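Local coordinates for protein arsenate Reductase (Corynebacterium glutamicum, PDB 3T38) that probably reduces arsenate to arsenite in a thioredoxin-dependent reaction, contributing to the survival of the bacterium under arsenic stress, at residues S103-S108 / G199-L204. Numbering follows the deposited sequence.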
# COMPACT_ATOMS: atom_id res chain seq x y z
N SER A 103 -21.90 -9.74 6.23
CA SER A 103 -22.25 -8.94 7.41
C SER A 103 -23.73 -8.89 7.64
O SER A 103 -24.19 -8.90 8.77
CB SER A 103 -21.66 -7.50 7.35
OG SER A 103 -20.25 -7.57 7.09
N HIS A 104 -24.47 -8.83 6.54
CA HIS A 104 -25.92 -8.75 6.54
C HIS A 104 -26.57 -10.04 7.13
O HIS A 104 -27.50 -9.93 7.95
CB HIS A 104 -26.40 -8.44 5.13
CG HIS A 104 -27.85 -8.70 4.88
ND1 HIS A 104 -28.83 -7.76 5.13
CD2 HIS A 104 -28.48 -9.76 4.30
CE1 HIS A 104 -30.01 -8.25 4.78
NE2 HIS A 104 -29.82 -9.45 4.26
N TYR A 105 -26.08 -11.23 6.76
CA TYR A 105 -26.58 -12.49 7.40
C TYR A 105 -26.05 -12.63 8.79
O TYR A 105 -26.75 -13.00 9.64
CB TYR A 105 -26.25 -13.75 6.55
CG TYR A 105 -26.84 -13.67 5.13
CD1 TYR A 105 -28.17 -13.46 4.96
CD2 TYR A 105 -26.06 -13.78 4.01
CE1 TYR A 105 -28.73 -13.35 3.71
CE2 TYR A 105 -26.61 -13.64 2.71
CZ TYR A 105 -27.95 -13.44 2.58
OH TYR A 105 -28.61 -13.32 1.33
N ALA A 106 -24.79 -12.30 9.03
CA ALA A 106 -24.09 -12.71 10.27
C ALA A 106 -24.09 -11.65 11.37
O ALA A 106 -24.03 -11.97 12.53
CB ALA A 106 -22.61 -13.16 9.92
N GLY A 107 -24.16 -10.37 11.01
CA GLY A 107 -24.10 -9.27 11.98
C GLY A 107 -22.79 -9.31 12.76
O GLY A 107 -21.75 -9.51 12.19
N SER A 108 -22.89 -9.14 14.08
CA SER A 108 -21.79 -9.20 15.06
C SER A 108 -21.08 -10.52 15.24
O SER A 108 -20.04 -10.57 15.90
CB SER A 108 -22.40 -8.93 16.45
OG SER A 108 -22.58 -7.56 16.61
N GLY A 199 -25.71 -16.71 -3.27
CA GLY A 199 -25.71 -18.16 -3.14
C GLY A 199 -24.48 -18.74 -2.43
O GLY A 199 -24.61 -19.65 -1.60
N ARG A 200 -23.28 -18.21 -2.73
CA ARG A 200 -22.05 -18.73 -2.16
C ARG A 200 -21.86 -18.23 -0.70
O ARG A 200 -21.33 -18.95 0.16
CB ARG A 200 -20.82 -18.33 -3.01
CG ARG A 200 -20.67 -19.11 -4.40
CD ARG A 200 -19.58 -18.46 -5.26
NE ARG A 200 -19.04 -19.27 -6.35
CZ ARG A 200 -18.21 -20.31 -6.18
NH1 ARG A 200 -17.85 -20.73 -4.96
NH2 ARG A 200 -17.76 -20.95 -7.25
N ILE A 201 -22.29 -17.01 -0.44
CA ILE A 201 -22.21 -16.42 0.88
C ILE A 201 -23.14 -17.20 1.84
O ILE A 201 -22.76 -17.47 2.99
CB ILE A 201 -22.61 -14.88 0.86
CG1 ILE A 201 -21.55 -14.07 0.14
CG2 ILE A 201 -22.88 -14.33 2.29
CD1 ILE A 201 -20.18 -14.05 0.91
N ARG A 202 -24.33 -17.57 1.36
CA ARG A 202 -25.23 -18.40 2.19
C ARG A 202 -24.61 -19.70 2.68
O ARG A 202 -24.72 -20.01 3.85
CB ARG A 202 -26.57 -18.65 1.54
CG ARG A 202 -27.37 -17.38 1.33
CD ARG A 202 -28.55 -17.71 0.43
NE ARG A 202 -29.40 -16.56 0.19
CZ ARG A 202 -30.37 -16.17 1.02
NH1 ARG A 202 -30.61 -16.83 2.14
NH2 ARG A 202 -31.10 -15.11 0.71
N GLU A 203 -23.93 -20.41 1.78
CA GLU A 203 -23.29 -21.68 2.14
C GLU A 203 -22.11 -21.43 3.05
O GLU A 203 -21.89 -22.19 3.98
CB GLU A 203 -22.83 -22.47 0.92
CG GLU A 203 -23.97 -22.93 0.03
CD GLU A 203 -25.14 -23.61 0.81
OE1 GLU A 203 -24.88 -24.58 1.60
OE2 GLU A 203 -26.32 -23.17 0.60
N LEU A 204 -21.37 -20.36 2.80
CA LEU A 204 -20.23 -20.05 3.60
C LEU A 204 -20.69 -19.76 5.03
O LEU A 204 -20.12 -20.32 5.95
CB LEU A 204 -19.42 -18.89 3.03
CG LEU A 204 -18.37 -18.32 3.99
CD1 LEU A 204 -17.22 -19.33 4.23
CD2 LEU A 204 -17.79 -17.01 3.48
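Tyr-105, in the last turn of helix 94-106, reaches over to helix 190-211 and meets Ile-201 with its ring edge and Arg-202 with its hydroxyl end. The inner half of the contact is apolar and close. CG2 of Ile-201 comes up to the ring rim nearly in the ring plane, 3.7 Å from CD2 of Tyr-105 and almost as near to CE2. This methyl is the branch of Ile-201 that lies anti to the backbone N, whereas CG1 and CD1 turn from the tyrosine into the interior, where Ile-201 packs on Ala-98, Leu-101 and Leu-102 of helix 94-106 and on Phe-86 of strand 83-88.

Toward solvent the contact becomes looser and polar. The side chain of Arg-202, extended from CG to NE, passes the far end of the ring; its CG is 4.1 Å from CE2 of Tyr-105. Its guanidinium is inclined by 46° to the ring, so the two flat groups do not stack. Instead, the tyrosine OH sits over one guanidinium face, displaced toward the rim, with NH2 of Arg-202 3.1 Å from OH of Tyr-105 at an angle too poor for a hydrogen bond. The hydroxyl is hydrogen-bonded to OD1 of Asp-198, one turn before Arg-202 in helix 190-211, which fastens the outer end of the ring to the helix that its edge packs against. The other carboxylate oxygen of Asp-198 forms a weak, long ion pair with NE of Arg-202.

Between 103-108 and 199-204 only Tyr-105, Ile-201 and Arg-202 touch. The contact thus joins the end of helix 94-106 to the C-terminal helix 190-211 beside the four-stranded parallel sheet, whose 2-1-3-4 strand order is characteristic of the low molecular weight tyrosine phosphatase fold.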